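PDB 2PH0: heme utilization cystosolic carrier protein HutX from Pectobacterium carotovorum, which probably carries haem in the cytosol as part of bacterial haem utilisation. Local coordinates for residues B[7-12]-B[29-34]; B[49-54]-B[123-128]; B[59-64]-B[148-153]. All blocks are in the same frame, centred on the assembly; numbering follows the deposited sequence.

Contact 1: residues B[7-12]-B[29-34]; sequences ELLATN and FAVVEA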
loop_
_atom_site.group_PDB
_atom_site.type_symbol
_atom_site.label_atom_id
_atom_site.label_comp_id
_atom_site.label_asym_id
_atom_site.label_seq_id
_atom_site.Cartn_x
_atom_site.Cartn_y
_atom_site.Cartn_z
ATOM N N GLU B 7 -21.302 -8.019 -20.431
ATOM C CA GLU B 7 -22.719 -7.988 -20.077
ATOM C C GLU B 7 -22.919 -7.738 -18.588
ATOM O O GLU B 7 -23.856 -7.047 -18.183
ATOM C CB GLU B 7 -23.389 -9.302 -20.474
ATOM C CG GLU B 7 -23.379 -9.564 -21.971
ATOM C CD GLU B 7 -23.969 -10.911 -22.326
ATOM O OE1 GLU B 7 -23.580 -11.911 -21.686
ATOM O OE2 GLU B 7 -24.812 -10.973 -23.247
ATOM N N LEU B 8 -22.042 -8.305 -17.767
ATOM C CA LEU B 8 -22.153 -8.115 -16.329
ATOM C C LEU B 8 -21.936 -6.656 -15.953
ATOM O O LEU B 8 -22.678 -6.091 -15.152
ATOM C CB LEU B 8 -21.126 -8.979 -15.584
ATOM C CG LEU B 8 -21.025 -8.667 -14.088
ATOM C CD1 LEU B 8 -22.366 -8.958 -13.420
ATOM C CD2 LEU B 8 -19.915 -9.493 -13.459
ATOM N N LEU B 9 -20.910 -6.042 -16.531
ATOM C CA LEU B 9 -20.597 -4.658 -16.205
ATOM C C LEU B 9 -21.676 -3.675 -16.627
ATOM O O LEU B 9 -21.863 -2.643 -15.986
ATOM C CB LEU B 9 -19.243 -4.274 -16.811
ATOM C CG LEU B 9 -18.086 -5.087 -16.225
ATOM C CD1 LEU B 9 -16.774 -4.703 -16.902
ATOM C CD2 LEU B 9 -18.011 -4.845 -14.725
ATOM N N ALA B 10 -22.397 -4.001 -17.691
ATOM C CA ALA B 10 -23.466 -3.128 -18.166
ATOM C C ALA B 10 -24.675 -3.136 -17.221
ATOM O O ALA B 10 -25.546 -2.269 -17.316
ATOM C CB ALA B 10 -23.890 -3.537 -19.564
ATOM N N THR B 11 -24.733 -4.114 -16.321
ATOM C CA THR B 11 -25.832 -4.196 -15.364
ATOM C C THR B 11 -25.462 -3.339 -14.160
ATOM O O THR B 11 -26.190 -3.277 -13.175
ATOM C CB THR B 11 -26.086 -5.639 -14.883
ATOM O OG1 THR B 11 -24.971 -6.093 -14.103
ATOM C CG2 THR B 11 -26.282 -6.565 -16.068
ATOM N N ASN B 12 -24.309 -2.689 -14.258
ATOM C CA ASN B 12 -23.803 -1.816 -13.208
ATOM C C ASN B 12 -23.721 -2.444 -11.824
ATOM O O ASN B 12 -24.442 -2.044 -10.912
ATOM C CB ASN B 12 -24.652 -0.545 -13.127
ATOM C CG ASN B 12 -24.770 0.160 -14.458
ATOM O OD1 ASN B 12 -23.777 0.371 -15.152
ATOM N ND2 ASN B 12 -25.992 0.537 -14.821
ATOM N N PHE B 29 -7.341 -4.697 -14.527
ATOM C CA PHE B 29 -7.365 -3.827 -15.699
ATOM C C PHE B 29 -8.311 -4.358 -16.766
ATOM O O PHE B 29 -8.976 -3.583 -17.458
ATOM C CB PHE B 29 -5.982 -3.659 -16.327
ATOM C CG PHE B 29 -5.982 -2.726 -17.515
ATOM C CD1 PHE B 29 -6.272 -1.372 -17.349
ATOM C CD2 PHE B 29 -5.739 -3.207 -18.799
ATOM C CE1 PHE B 29 -6.322 -0.510 -18.443
ATOM C CE2 PHE B 29 -5.785 -2.351 -19.902
ATOM C CZ PHE B 29 -6.077 -1.001 -19.722
ATOM N N ALA B 30 -8.358 -5.678 -16.907
ATOM C CA ALA B 30 -9.235 -6.300 -17.895
ATOM C C ALA B 30 -10.683 -5.896 -17.609
ATOM O O ALA B 30 -11.438 -5.550 -18.523
ATOM C CB ALA B 30 -9.082 -7.822 -17.850
ATOM N N VAL B 31 -11.061 -5.928 -16.334
ATOM C CA VAL B 31 -12.405 -5.549 -15.930
ATOM C C VAL B 31 -12.659 -4.068 -16.202
ATOM O O VAL B 31 -13.688 -3.706 -16.764
ATOM C CB VAL B 31 -12.634 -5.831 -14.428
ATOM C CG1 VAL B 31 -14.024 -5.405 -14.021
ATOM C CG2 VAL B 31 -12.434 -7.311 -14.152
ATOM N N VAL B 32 -11.714 -3.213 -15.818
ATOM C CA VAL B 32 -11.864 -1.772 -16.019
ATOM C C VAL B 32 -11.963 -1.389 -17.490
ATOM O O VAL B 32 -12.751 -0.513 -17.868
ATOM C CB VAL B 32 -10.699 -1.022 -15.345
ATOM C CG1 VAL B 32 -10.725 0.458 -15.702
ATOM C CG2 VAL B 32 -10.807 -1.203 -13.837
ATOM N N GLU B 33 -11.167 -2.063 -18.311
ATOM C CA GLU B 33 -11.122 -1.846 -19.752
ATOM C C GLU B 33 -12.464 -2.200 -20.391
ATOM O O GLU B 33 -12.799 -1.716 -21.477
ATOM C CB GLU B 33 -10.006 -2.721 -20.331
ATOM C CG GLU B 33 -9.801 -2.666 -21.819
ATOM C CD GLU B 33 -8.557 -3.432 -22.231
ATOM O OE1 GLU B 33 -8.489 -4.658 -21.968
ATOM O OE2 GLU B 33 -7.645 -2.805 -22.810
ATOM N N ALA B 34 -13.224 -3.047 -19.707
ATOM C CA ALA B 34 -14.525 -3.490 -20.197
ATOM C C ALA B 34 -15.698 -2.663 -19.680
ATOM O O ALA B 34 -16.842 -2.899 -20.069
ATOM C CB ALA B 34 -14.735 -4.948 -19.836
#

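Contact 2: residues B[49-54]-B[123-128]; sequences DQVWDT and VVFFNA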
loop_
_atom_site.group_PDB
_atom_site.type_symbol
_atom_site.label_atom_id
_atom_site.label_comp_id
_atom_site.label_asym_id
_atom_site.label_seq_id
_atom_site.Cartn_x
_atom_site.Cartn_y
_atom_site.Cartn_z
ATOM N N ASP B 49 2.869 11.599 -14.528
ATOM C CA ASP B 49 3.273 12.839 -13.876
ATOM C C ASP B 49 2.233 13.942 -14.005
ATOM O O ASP B 49 1.998 14.707 -13.066
ATOM C CB ASP B 49 4.614 13.316 -14.441
ATOM C CG ASP B 49 5.687 12.254 -14.350
ATOM O OD1 ASP B 49 5.758 11.576 -13.298
ATOM O OD2 ASP B 49 6.458 12.097 -15.321
ATOM N N GLN B 50 1.627 14.033 -15.181
ATOM C CA GLN B 50 0.607 15.032 -15.439
ATOM C C GLN B 50 -0.560 14.779 -14.491
ATOM O O GLN B 50 -1.083 15.697 -13.858
ATOM C CB GLN B 50 0.129 14.913 -16.884
ATOM C CG GLN B 50 -0.839 15.997 -17.319
ATOM C CD GLN B 50 -1.295 15.806 -18.750
ATOM O OE1 GLN B 50 -0.479 15.581 -19.643
ATOM N NE2 GLN B 50 -2.601 15.898 -18.977
ATOM N N VAL B 51 -0.956 13.515 -14.399
ATOM C CA VAL B 51 -2.063 13.119 -13.537
ATOM C C VAL B 51 -1.775 13.335 -12.054
ATOM O O VAL B 51 -2.564 13.949 -11.348
ATOM C CB VAL B 51 -2.433 11.638 -13.789
ATOM C CG1 VAL B 51 -3.411 11.133 -12.713
ATOM C CG2 VAL B 51 -3.038 11.497 -15.175
ATOM N N TRP B 52 -0.638 12.840 -11.576
ATOM C CA TRP B 52 -0.301 12.992 -10.170
ATOM C C TRP B 52 -0.175 14.452 -9.734
ATOM O O TRP B 52 -0.726 14.842 -8.706
ATOM C CB TRP B 52 0.997 12.240 -9.854
ATOM C CG TRP B 52 1.323 12.220 -8.399
ATOM C CD1 TRP B 52 1.916 13.214 -7.677
ATOM C CD2 TRP B 52 1.031 11.170 -7.472
ATOM N NE1 TRP B 52 2.009 12.848 -6.354
ATOM C CE2 TRP B 52 1.474 11.597 -6.202
ATOM C CE3 TRP B 52 0.435 9.906 -7.591
ATOM C CZ2 TRP B 52 1.342 10.807 -5.057
ATOM C CZ3 TRP B 52 0.305 9.121 -6.448
ATOM C CH2 TRP B 52 0.756 9.576 -5.200
ATOM N N ASP B 53 0.553 15.255 -10.506
ATOM C CA ASP B 53 0.732 16.664 -10.163
ATOM C C ASP B 53 -0.609 17.377 -10.028
ATOM O O ASP B 53 -0.802 18.184 -9.120
ATOM C CB ASP B 53 1.588 17.376 -11.218
ATOM C CG ASP B 53 3.057 17.006 -11.120
ATOM O OD1 ASP B 53 3.611 17.087 -10.005
ATOM O OD2 ASP B 53 3.658 16.646 -12.152
ATOM N N THR B 54 -1.532 17.066 -10.933
ATOM C CA THR B 54 -2.858 17.677 -10.912
ATOM C C THR B 54 -3.651 17.285 -9.664
ATOM O O THR B 54 -4.178 18.149 -8.960
ATOM C CB THR B 54 -3.661 17.280 -12.157
ATOM O OG1 THR B 54 -2.923 17.636 -13.329
ATOM C CG2 THR B 54 -5.002 17.998 -12.179
ATOM N N VAL B 123 -9.297 7.326 -9.393
ATOM C CA VAL B 123 -8.271 7.312 -10.417
ATOM C C VAL B 123 -7.441 6.098 -10.045
ATOM O O VAL B 123 -6.863 6.045 -8.956
ATOM C CB VAL B 123 -7.373 8.553 -10.381
ATOM C CG1 VAL B 123 -6.341 8.450 -11.493
ATOM C CG2 VAL B 123 -8.208 9.810 -10.545
ATOM N N VAL B 124 -7.405 5.115 -10.933
ATOM C CA VAL B 124 -6.668 3.882 -10.666
ATOM C C VAL B 124 -5.416 3.765 -11.527
ATOM O O VAL B 124 -5.466 3.961 -12.732
ATOM C CB VAL B 124 -7.568 2.662 -10.908
ATOM C CG1 VAL B 124 -6.850 1.392 -10.476
ATOM C CG2 VAL B 124 -8.887 2.825 -10.124
ATOM N N PHE B 125 -4.292 3.443 -10.890
ATOM C CA PHE B 125 -3.008 3.301 -11.576
ATOM C C PHE B 125 -2.663 1.819 -11.654
ATOM O O PHE B 125 -2.595 1.139 -10.632
ATOM C CB PHE B 125 -1.926 4.077 -10.807
ATOM C CG PHE B 125 -2.212 5.552 -10.687
ATOM C CD1 PHE B 125 -1.479 6.477 -11.427
ATOM C CD2 PHE B 125 -3.209 6.016 -9.828
ATOM C CE1 PHE B 125 -1.732 7.843 -11.310
ATOM C CE2 PHE B 125 -3.468 7.379 -9.701
ATOM C CZ PHE B 125 -2.727 8.295 -10.445
ATOM N N PHE B 126 -2.447 1.328 -12.872
ATOM C CA PHE B 126 -2.165 -0.086 -13.126
ATOM C C PHE B 126 -0.751 -0.379 -13.620
ATOM O O PHE B 126 -0.170 0.405 -14.365
ATOM C CB PHE B 126 -3.112 -0.625 -14.206
ATOM C CG PHE B 126 -4.571 -0.451 -13.899
ATOM C CD1 PHE B 126 -5.288 -1.464 -13.269
ATOM C CD2 PHE B 126 -5.240 0.703 -14.290
ATOM C CE1 PHE B 126 -6.656 -1.335 -13.039
ATOM C CE2 PHE B 126 -6.613 0.841 -14.059
ATOM C CZ PHE B 126 -7.315 -0.181 -13.435
ATOM N N ASN B 127 -0.219 -1.535 -13.229
ATOM C CA ASN B 127 1.101 -1.946 -13.690
ATOM C C ASN B 127 0.914 -2.808 -14.947
ATOM O O ASN B 127 -0.211 -2.983 -15.427
ATOM C CB ASN B 127 1.857 -2.732 -12.599
ATOM C CG ASN B 127 1.126 -3.986 -12.149
ATOM O OD1 ASN B 127 0.295 -4.534 -12.873
ATOM N ND2 ASN B 127 1.455 -4.461 -10.950
ATOM N N ALA B 128 2.007 -3.349 -15.475
ATOM C CA ALA B 128 1.940 -4.162 -16.687
ATOM C C ALA B 128 1.114 -5.433 -16.542
ATOM O O ALA B 128 0.542 -5.917 -17.521
ATOM C CB ALA B 128 3.354 -4.508 -17.165
#

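Contact 3: residues B[59-64]-B[148-153]; sequences GEVTLI and SAQVDA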
loop_
_atom_site.group_PDB
_atom_site.type_symbol
_atom_site.label_atom_id
_atom_site.label_comp_id
_atom_site.label_asym_id
_atom_site.label_seq_id
_atom_site.Cartn_x
_atom_site.Cartn_y
_atom_site.Cartn_z
ATOM N N GLY B 59 -6.766 19.031 -3.010
ATOM C CA GLY B 59 -7.128 18.997 -1.607
ATOM C C GLY B 59 -7.104 17.562 -1.112
ATOM O O GLY B 59 -6.536 16.694 -1.768
ATOM N N GLU B 60 -7.735 17.302 0.028
ATOM C CA GLU B 60 -7.743 15.962 0.607
ATOM C C GLU B 60 -8.467 14.896 -0.212
ATOM O O GLU B 60 -9.612 15.067 -0.626
ATOM C CB GLU B 60 -8.335 16.010 2.015
ATOM C CG GLU B 60 -8.343 14.675 2.743
ATOM C CD GLU B 60 -8.684 14.829 4.215
ATOM O OE1 GLU B 60 -7.839 15.365 4.965
ATOM O OE2 GLU B 60 -9.798 14.425 4.615
ATOM N N VAL B 61 -7.769 13.791 -0.439
ATOM C CA VAL B 61 -8.302 12.651 -1.175
ATOM C C VAL B 61 -7.956 11.423 -0.344
ATOM O O VAL B 61 -7.345 11.544 0.720
ATOM C CB VAL B 61 -7.648 12.521 -2.578
ATOM C CG1 VAL B 61 -8.067 13.679 -3.466
ATOM C CG2 VAL B 61 -6.138 12.490 -2.450
ATOM N N THR B 62 -8.365 10.246 -0.805
ATOM C CA THR B 62 -8.061 9.018 -0.082
ATOM C C THR B 62 -7.244 8.107 -0.982
ATOM O O THR B 62 -7.744 7.646 -2.013
ATOM C CB THR B 62 -9.343 8.263 0.333
ATOM O OG1 THR B 62 -10.086 9.044 1.282
ATOM C CG2 THR B 62 -8.982 6.928 0.960
ATOM N N LEU B 63 -5.986 7.866 -0.619
ATOM C CA LEU B 63 -5.138 6.975 -1.411
ATOM C C LEU B 63 -5.304 5.596 -0.794
ATOM O O LEU B 63 -5.241 5.443 0.423
ATOM C CB LEU B 63 -3.669 7.412 -1.365
ATOM C CG LEU B 63 -2.732 6.538 -2.211
ATOM C CD1 LEU B 63 -1.575 7.370 -2.737
ATOM C CD2 LEU B 63 -2.226 5.373 -1.375
ATOM N N ILE B 64 -5.522 4.594 -1.633
ATOM C CA ILE B 64 -5.757 3.242 -1.148
ATOM C C ILE B 64 -4.892 2.209 -1.841
ATOM O O ILE B 64 -4.696 2.267 -3.058
ATOM C CB ILE B 64 -7.236 2.825 -1.382
ATOM C CG1 ILE B 64 -8.173 3.732 -0.587
ATOM C CG2 ILE B 64 -7.445 1.359 -0.997
ATOM C CD1 ILE B 64 -9.644 3.454 -0.838
ATOM N N SER B 148 -18.121 18.666 -5.283
ATOM C CA SER B 148 -18.296 19.201 -6.629
ATOM C C SER B 148 -17.039 19.776 -7.274
ATOM O O SER B 148 -16.817 19.580 -8.468
ATOM C CB SER B 148 -19.410 20.252 -6.644
ATOM O OG SER B 148 -20.660 19.645 -6.359
ATOM N N ALA B 149 -16.216 20.479 -6.500
ATOM C CA ALA B 149 -14.984 21.052 -7.044
ATOM C C ALA B 149 -14.036 19.945 -7.512
ATOM O O ALA B 149 -13.329 20.103 -8.514
ATOM C CB ALA B 149 -14.299 21.925 -5.993
ATOM N N GLN B 150 -13.999 18.835 -6.780
ATOM C CA GLN B 150 -13.140 17.723 -7.176
ATOM C C GLN B 150 -13.735 16.995 -8.377
ATOM O O GLN B 150 -13.012 16.610 -9.291
ATOM C CB GLN B 150 -12.941 16.737 -6.023
ATOM C CG GLN B 150 -12.133 17.297 -4.866
ATOM C CD GLN B 150 -11.773 16.230 -3.851
ATOM O OE1 GLN B 150 -12.433 15.194 -3.758
ATOM N NE2 GLN B 150 -10.739 16.487 -3.071
ATOM N N VAL B 151 -15.053 16.802 -8.383
ATOM C CA VAL B 151 -15.679 16.127 -9.514
ATOM C C VAL B 151 -15.386 16.888 -10.803
ATOM O O VAL B 151 -15.057 16.280 -11.824
ATOM C CB VAL B 151 -17.217 15.983 -9.323
ATOM C CG1 VAL B 151 -17.868 15.481 -10.608
ATOM C CG2 VAL B 151 -17.497 15.023 -8.196
ATOM N N ASP B 152 -15.479 18.216 -10.759
ATOM C CA ASP B 152 -15.211 19.016 -11.942
ATOM C C ASP B 152 -13.749 18.897 -12.398
ATOM O O ASP B 152 -13.484 18.735 -13.575
ATOM C CB ASP B 152 -15.556 20.496 -11.702
ATOM C CG ASP B 152 -17.036 20.717 -11.443
ATOM O OD1 ASP B 152 -17.859 19.938 -11.976
ATOM O OD2 ASP B 152 -17.382 21.678 -10.724
ATOM N N ALA B 153 -12.801 18.972 -11.469
ATOM C CA ALA B 153 -11.392 18.860 -11.848
ATOM C C ALA B 153 -11.090 17.452 -12.367
ATOM O O ALA B 153 -10.303 17.277 -13.300
ATOM C CB ALA B 153 -10.500 19.176 -10.641
#

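Contact 1: residues B[7-12]-B[29-34]
L9 meets V31 and A34 without help from any aromatic ring, and the flat group at this contact is the backbone carbonyl of V31. CD1 of L9 lies beyond the oxygen end of this group, not over its face, 3.2 Å from V31 O. The ring of F29 is turned elsewhere and has E33 CB near the rim of one face. F29 also stacks with H107 and meets F126 edge-to-face. The contact is helix-helix packing among the three short N-terminal helices of this ChuX/HutX-family chain. It joins the end of helix 5-10 to the end of helix 28-33. The backbones stay apart, with 7.4 Å between L9 CA and A34 CA.

L9 does nearly all the reaching. Its chain is extended from CA to CD1 (chi2 178°), so this methyl is carried well out from its own helix. CD1 touches two more carbons. It is 3.6 Å from A34 CB and 4.0 Å from V31 CG1. The other branch, CD2, comes within 4.1 Å of V31 CG1. V31 CG1 stands anti to the backbone N (chi1 179°), which turns it to L9. The two side chains cross at about a right angle.

L9 and V31 are both buried. I20 of helix 17-23 touches both of them, so the third helix helps to close this small apolar cluster. V32 faces strands 40-44 and 107-115, which places helix 28-33 between helix 5-10 and the main sheet. Past L9 the chain leaves helical geometry at N12, which has positive phi. N12 N still bonds to L9 O, at 3.0 Å. On the partner helix, V31 O accepts A34 N at 3.1 Å, so the carbonyl touched by L9 CD1 is also held by a backbone N-H.

Contact 2: residues B[49-54]-B[123-128]
This is a buried, wholly apolar helix-on-sheet contact, its centre about 8 Å from the centre of the chain. V51 of helix 48-55 packs on V123 and F125 of strand 118-126. V51 and F125 approach each other from opposite directions. One methyl of V51, CG1, makes the contact. It lies 3.7 Å from F125 CZ and 4.0 Å from F125 CE1, so it meets the far end of the ring obliquely. The same methyl is 4.2 Å from V123 CG1. V51 CG1 stands anti to its own nitrogen (chi1 169°), and this points it at the strand.

V123 and F125 are two residues apart, so they share one face of the strand. That strand is an inner member of the six-stranded antiparallel sheet of this ChuX/HutX-family fold, paired with strands 107-115 and 132-137. Helix 48-55 lies on one face of the sheet. V124 and F126 project from the other face, where F126 touches A109 of strand 107-115.

Two further rings hold the F125 ring. It stacks with F134 and meets the ring of F48 with the planes at about 70°. Other residues cover the two valines: L161 touches V51, and F154 of helix 148-160 touches V123. Next to V51 on the helix, W52 NE1 bonds to P79 O.

Within the helix, Q50 O is gripped twice. T54 OG1 donates to Q50 O at 2.7 Å. T54 N donates to Q50 O at 3.3 Å, from the opposite face of the carbonyl plane.

Contact 3: residues B[59-64]-B[148-153]
Q150 and E60 are joined by a hydrogen bond: Q150 NE2, in the side-chain amide on helix 148-160, donates to E60 O at 3.0 Å. The bond is fairly straight, with an N-H...O angle of 160°. The acceptor lies almost in the amide plane of Q150. At the acceptor the geometry is less regular: Q150 NE2 stands above the carbonyl plane of E60, 47° out of it. The extended chain of Q150 (chi2 -171°) takes the amide across to the strand.

Outside the two segments, NE2 also donates to W58 O, and Q150 OE1 accepts from G139 N. The amide is therefore held at both ends, which should fix its rotation. These bonds tie the first turn of the helix to the chain entering strand 60-66 and to the loop after strand 132-137. In the six-stranded antiparallel sheet, strand 60-66 runs between strands 132-137 and 70-75. The helix side chain thus reaches a strand backbone near the start of the strand.

Van der Waals contact is slight. V61 CG1 lies 3.9 Å from Q150 NE2. A153, one turn further along the helix, touches W58.

Charge lies elsewhere. The E60 side chain starts away from the helix, and E60 OE2 forms a salt bridge with K75 on strand 70-75.

In the fold
Contacts 1 and 2 touch on one face of the main sheet, with their centres 20 Å apart. V32 CG2 packs on F126 CZ at 3.7 Å, whereas V51 packs on V123 and F125, which face the other way, so helix 28-33 and helix 48-55 lie on opposite faces. Contacts 2 and 3 are closer, with centres 14 Å apart. They meet where W52 CH2 comes within 4.0 Å of L63 CD1. Helix 48-55 is followed in the chain by strand 60-66. Contacts 1 and 3 do not touch; their nearest atoms are about 13 Å apart. Contacts 2 and 3 also reach the second subunit: N127 bonds to its D69, and L63 packs on its L72.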